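Local atomic coordinates of hypothetical protein yxiM (Bacillus subtilis, PDB entry 2O14), a protein that is an uncharacterised member of the GDSL family of lipolytic enzymes and probably acts as an esterase. Residues S320-S325 / A348-R353; L332-D337 / N344-D349. All blocks are in the same frame, centred on the assembly; numbering follows the deposited sequence.

Overall arrangement
Both contacts lie in the GDSL hydrolase part of the chain, on the same side of its centre and about 10 Å apart between their centres. Helix 345-361 serves both: its first turn meets the loop 332-337 in contact 2, and A348 and D349 lead on to the turn that faces helix 315-326 in contact 1. Along the chain the order is 320-325, 332-337, then the overlapping 344-349 and 348-353. L334 joins the two, its CD1 lying 3.9 Å from Y322 CE1. Between 332-337 and 344-349 runs the short loop with D339 and H342, active-site residues by similarity, so contact 2 ties together the two ends of the loop that carries these probable catalytic residues.

Contact 1. Residues S320-S325 / A348-R353; sequences SAYFTS and ADALAR
Y322 reaches from helix 315-326 toward helix 345-361, where R353 and A350 receive its ring. One terminal nitrogen of the arginine, NH2, sits over a face of the ring, displaced toward the rim, and comes within 3.3 Å of Y322 CE2. It is the edge of the guanidinium that meets the ring face, since the two planes are inclined at 64° and do not stack. R353 CZ is 5.0 Å from the ring centroid, so any cation-pi attraction is weak at most. Y322 CE1 also lies 4.0 Å from A350 CB, which approaches obliquely; alanine suits this position because its lone methyl lets a bulky tyrosine in between helices whose nearest CA atoms, those of Y322 and A350, are 8.9 Å apart.

Torsions explain the meeting. With CG of Y322 opposite its backbone N (chi1 180°), the ring extends across the gap, while the R353 chain runs out straight and then bends at chi3 (65°), which carries the guanidinium to the tyrosine. Behind the ring, S325 OG donates to Y322 O at 2.8 Å, a serine hydroxyl bonding back to a carbonyl three residues earlier. Deeper in, F323 and L351 are buried: F323 packs against F284 and meets the ring of H290, and L351 rests on W187, L315 and S319. H290 also bonds to S320 OG and, through its backbone N, to T324 OG1. This is helix-to-helix packing in the alpha/beta fold of GDSL hydrolases, joining the C-terminal helix to the helix that follows edge strand 311-313.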
loop_
_atom_site.group_PDB
_atom_site.type_symbol
_atom_site.label_atom_id
_atom_site.label_comp_id
_atom_site.label_asym_id
_atom_site.label_seq_id
_atom_site.Cartn_x
_atom_site.Cartn_y
_atom_site.Cartn_z
ATOM N N SER A 320 14.313 -19.586 0.641
ATOM C CA SER A 320 15.313 -20.344 1.392
ATOM C C SER A 320 16.278 -21.029 0.426
ATOM O O SER A 320 17.480 -21.111 0.688
ATOM C CB SER A 320 14.646 -21.389 2.293
ATOM O OG SER A 320 14.095 -20.783 3.455
ATOM N N ALA A 321 15.752 -21.518 -0.696
ATOM C CA ALA A 321 16.591 -22.176 -1.693
ATOM C C ALA A 321 17.591 -21.155 -2.241
ATOM O O ALA A 321 18.764 -21.466 -2.446
ATOM C CB ALA A 321 15.729 -22.740 -2.826
ATOM N N TYR A 322 17.124 -19.930 -2.463
ATOM C CA TYR A 322 17.995 -18.880 -2.977
ATOM C C TYR A 322 19.059 -18.477 -1.956
ATOM O O TYR A 322 20.213 -18.237 -2.318
ATOM C CB TYR A 322 17.176 -17.653 -3.381
ATOM C CG TYR A 322 18.016 -16.522 -3.922
ATOM C CD1 TYR A 322 18.168 -15.336 -3.208
ATOM C CD2 TYR A 322 18.666 -16.639 -5.147
ATOM C CE1 TYR A 322 18.949 -14.292 -3.702
ATOM C CE2 TYR A 322 19.449 -15.602 -5.651
ATOM C CZ TYR A 322 19.584 -14.432 -4.922
ATOM O OH TYR A 322 20.355 -13.405 -5.422
ATOM N N PHE A 323 18.678 -18.401 -0.683
ATOM C CA PHE A 323 19.636 -18.031 0.352
ATOM C C PHE A 323 20.673 -19.142 0.485
ATOM O O PHE A 323 21.863 -18.875 0.651
ATOM C CB PHE A 323 18.944 -17.815 1.703
ATOM C CG PHE A 323 17.883 -16.742 1.687
ATOM C CD1 PHE A 323 18.055 -15.574 0.945
ATOM C CD2 PHE A 323 16.721 -16.890 2.440
ATOM C CE1 PHE A 323 17.084 -14.566 0.952
ATOM C CE2 PHE A 323 15.742 -15.887 2.457
ATOM C CZ PHE A 323 15.927 -14.723 1.710
ATOM N N THR A 324 20.214 -20.388 0.416
ATOM C CA THR A 324 21.108 -21.533 0.515
ATOM C C THR A 324 22.111 -21.519 -0.638
ATOM O O THR A 324 23.259 -21.921 -0.467
ATOM C CB THR A 324 20.330 -22.873 0.462
ATOM O OG1 THR A 324 19.535 -23.017 1.644
ATOM C CG2 THR A 324 21.292 -24.050 0.368
ATOM N N SER A 325 21.681 -21.044 -1.804
ATOM C CA SER A 325 22.554 -21.016 -2.973
ATOM C C SER A 325 23.557 -19.867 -2.994
ATOM O O SER A 325 24.517 -19.900 -3.768
ATOM C CB SER A 325 21.724 -20.977 -4.259
ATOM O OG SER A 325 21.170 -19.692 -4.472
ATOM N N ALA A 348 14.450 -7.286 -0.853
ATOM C CA ALA A 348 13.077 -7.099 -1.299
ATOM C C ALA A 348 12.984 -7.338 -2.802
ATOM O O ALA A 348 12.008 -7.905 -3.299
ATOM C CB ALA A 348 12.610 -5.688 -0.960
ATOM N N ASP A 349 14.011 -6.912 -3.527
ATOM C CA ASP A 349 14.025 -7.086 -4.971
ATOM C C ASP A 349 14.162 -8.551 -5.384
ATOM O O ASP A 349 13.549 -8.984 -6.360
ATOM C CB ASP A 349 15.148 -6.256 -5.588
ATOM C CG ASP A 349 15.191 -6.376 -7.090
ATOM O OD1 ASP A 349 15.735 -7.384 -7.587
ATOM O OD2 ASP A 349 14.665 -5.475 -7.777
ATOM N N ALA A 350 14.958 -9.315 -4.644
ATOM C CA ALA A 350 15.139 -10.731 -4.953
ATOM C C ALA A 350 13.869 -11.514 -4.615
ATOM O O ALA A 350 13.491 -12.449 -5.324
ATOM C CB ALA A 350 16.327 -11.294 -4.176
ATOM N N LEU A 351 13.214 -11.133 -3.524
ATOM C CA LEU A 351 11.981 -11.798 -3.117
ATOM C C LEU A 351 10.903 -11.578 -4.177
ATOM O O LEU A 351 10.174 -12.504 -4.536
ATOM C CB LEU A 351 11.500 -11.258 -1.767
ATOM C CG LEU A 351 12.295 -11.699 -0.533
ATOM C CD1 LEU A 351 11.802 -10.962 0.706
ATOM C CD2 LEU A 351 12.137 -13.193 -0.353
ATOM N N ALA A 352 10.812 -10.352 -4.681
ATOM C CA ALA A 352 9.822 -10.024 -5.701
ATOM C C ALA A 352 10.115 -10.817 -6.968
ATOM O O ALA A 352 9.205 -11.333 -7.613
ATOM C CB ALA A 352 9.845 -8.522 -5.999
ATOM N N ARG A 353 11.397 -10.900 -7.314
ATOM C CA ARG A 353 11.852 -11.627 -8.492
ATOM C C ARG A 353 11.422 -13.084 -8.395
ATOM O O ARG A 353 10.853 -13.641 -9.334
ATOM C CB ARG A 353 13.378 -11.533 -8.585
ATOM C CG ARG A 353 13.999 -12.224 -9.788
ATOM C CD ARG A 353 15.511 -11.973 -9.838
ATOM N NE ARG A 353 16.216 -12.563 -8.701
ATOM C CZ ARG A 353 16.302 -13.871 -8.471
ATOM N NH1 ARG A 353 15.728 -14.735 -9.301
ATOM N NH2 ARG A 353 16.958 -14.320 -7.408
#

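Contact 2. Residues L332-D337 / N344-D349; sequences LGLYMD and NRAGAD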
loop_
_atom_site.group_PDB
_atom_site.type_symbol
_atom_site.label_atom_id
_atom_site.label_comp_id
_atom_site.label_asym_id
_atom_site.label_seq_id
_atom_site.Cartn_x
_atom_site.Cartn_y
_atom_site.Cartn_z
ATOM N N LEU A 332 22.818 -12.334 4.373
ATOM C CA LEU A 332 22.801 -11.310 5.402
ATOM C C LEU A 332 22.792 -9.927 4.759
ATOM O O LEU A 332 22.281 -8.965 5.335
ATOM C CB LEU A 332 24.035 -11.462 6.287
ATOM C CG LEU A 332 24.000 -10.737 7.627
ATOM C CD1 LEU A 332 22.930 -11.367 8.518
ATOM C CD2 LEU A 332 25.371 -10.832 8.280
ATOM N N GLY A 333 23.358 -9.835 3.561
ATOM C CA GLY A 333 23.399 -8.564 2.860
ATOM C C GLY A 333 22.079 -8.210 2.199
ATOM O O GLY A 333 21.946 -7.152 1.581
ATOM N N LEU A 334 21.099 -9.102 2.318
ATOM C CA LEU A 334 19.785 -8.874 1.727
ATOM C C LEU A 334 18.789 -8.418 2.791
ATOM O O LEU A 334 17.617 -8.194 2.501
ATOM C CB LEU A 334 19.277 -10.149 1.047
ATOM C CG LEU A 334 20.119 -10.682 -0.118
ATOM C CD1 LEU A 334 19.501 -11.967 -0.650
ATOM C CD2 LEU A 334 20.202 -9.633 -1.217
ATOM N N TYR A 335 19.264 -8.292 4.027
ATOM C CA TYR A 335 18.427 -7.837 5.134
ATOM C C TYR A 335 19.036 -6.584 5.739
ATOM O O TYR A 335 20.236 -6.338 5.590
ATOM C CB TYR A 335 18.324 -8.906 6.222
ATOM C CG TYR A 335 17.438 -10.077 5.875
ATOM C CD1 TYR A 335 17.806 -10.992 4.894
ATOM C CD2 TYR A 335 16.236 -10.280 6.546
ATOM C CE1 TYR A 335 16.996 -12.088 4.592
ATOM C CE2 TYR A 335 15.418 -11.368 6.252
ATOM C CZ TYR A 335 15.805 -12.269 5.274
ATOM O OH TYR A 335 15.002 -13.347 4.984
HETATM N N MSE A 336 18.211 -5.792 6.415
HETATM C CA MSE A 336 18.687 -4.570 7.059
HETATM C C MSE A 336 19.794 -4.926 8.048
HETATM O O MSE A 336 19.739 -5.969 8.697
HETATM C CB MSE A 336 17.536 -3.875 7.795
HETATM C CG MSE A 336 16.473 -3.284 6.876
HETATM SE SE MSE A 336 17.161 -1.848 5.770
HETATM C CE MSE A 336 16.893 -0.368 6.999
ATOM N N ASP A 337 20.795 -4.059 8.161
ATOM C CA ASP A 337 21.910 -4.308 9.072
ATOM C C ASP A 337 21.457 -4.573 10.506
ATOM O O ASP A 337 20.654 -3.826 11.065
ATOM C CB ASP A 337 22.879 -3.128 9.063
ATOM C CG ASP A 337 24.055 -3.343 10.001
ATOM O OD1 ASP A 337 24.834 -4.295 9.770
ATOM O OD2 ASP A 337 24.196 -2.568 10.972
ATOM N N ASN A 344 16.183 -5.632 2.987
ATOM C CA ASN A 344 16.535 -4.283 2.564
ATOM C C ASN A 344 16.056 -4.220 1.121
ATOM O O ASN A 344 15.375 -5.137 0.660
ATOM C CB ASN A 344 18.047 -4.037 2.636
ATOM C CG ASN A 344 18.852 -5.099 1.911
ATOM O OD1 ASN A 344 18.467 -5.578 0.844
ATOM N ND2 ASN A 344 19.993 -5.461 2.486
ATOM N N ARG A 345 16.403 -3.160 0.402
ATOM C CA ARG A 345 15.971 -3.039 -0.984
ATOM C C ARG A 345 16.407 -4.243 -1.831
ATOM O O ARG A 345 15.606 -4.797 -2.595
ATOM C CB ARG A 345 16.507 -1.735 -1.585
ATOM C CG ARG A 345 16.144 -1.517 -3.051
ATOM C CD ARG A 345 16.440 -0.091 -3.467
ATOM N NE ARG A 345 15.471 0.846 -2.902
ATOM C CZ ARG A 345 14.286 1.111 -3.443
ATOM N NH1 ARG A 345 13.923 0.518 -4.570
ATOM N NH2 ARG A 345 13.459 1.960 -2.851
ATOM N N ALA A 346 17.667 -4.651 -1.690
ATOM C CA ALA A 346 18.199 -5.787 -2.445
ATOM C C ALA A 346 17.433 -7.065 -2.120
ATOM O O ALA A 346 17.037 -7.804 -3.018
ATOM C CB ALA A 346 19.684 -5.976 -2.140
ATOM N N GLY A 347 17.230 -7.328 -0.834
ATOM C CA GLY A 347 16.493 -8.519 -0.447
ATOM C C GLY A 347 15.056 -8.465 -0.939
ATOM O O GLY A 347 14.499 -9.469 -1.391
ATOM N N ALA A 348 14.450 -7.286 -0.853
ATOM C CA ALA A 348 13.077 -7.099 -1.299
ATOM C C ALA A 348 12.984 -7.338 -2.802
ATOM O O ALA A 348 12.008 -7.905 -3.299
ATOM C CB ALA A 348 12.610 -5.688 -0.960
ATOM N N ASP A 349 14.011 -6.912 -3.527
ATOM C CA ASP A 349 14.025 -7.086 -4.971
ATOM C C ASP A 349 14.162 -8.551 -5.384
ATOM O O ASP A 349 13.549 -8.984 -6.360
ATOM C CB ASP A 349 15.148 -6.256 -5.588
ATOM C CG ASP A 349 15.191 -6.376 -7.090
ATOM O OD1 ASP A 349 15.735 -7.384 -7.587
ATOM O OD2 ASP A 349 14.665 -5.475 -7.777
#
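The side-chain nitrogen ND2 of N344 is held by two carbonyls of the facing loop: G333 O at 2.7 Å, in the amide plane of the asparagine and nearly straight (164°), and Y335 O in a weak, bent bond. N344 is the N-cap of helix 345-361, and its OD1 accepts from G347 N at 2.7 Å. Asparagine suits the place because one amide can cap a helix and bind a loop at once; chi1 of 52°, with CG between backbone N and carbonyl carbon, turns OD1 back to the helix. An aspartate here would probably leave G333 O without its donor and set an acceptor against it, so that the turn 332-335 is less firmly held.

L334 O takes N344 N at 3.0 Å and also a CA-H contact from G347, where a side chain would strike this oxygen. The lack of one lets helix and loop come this close. Selenomethionine M336 forms a backbone hydrogen bond with H342, and the nearest atoms of its side chain are about 4 Å from those of D339 and of H342, which by similarity complete a catalytic triad with S171. M336 SE lies 3.9 Å from N344 CB. L334 CD2 touches A346 CB at 3.8 Å.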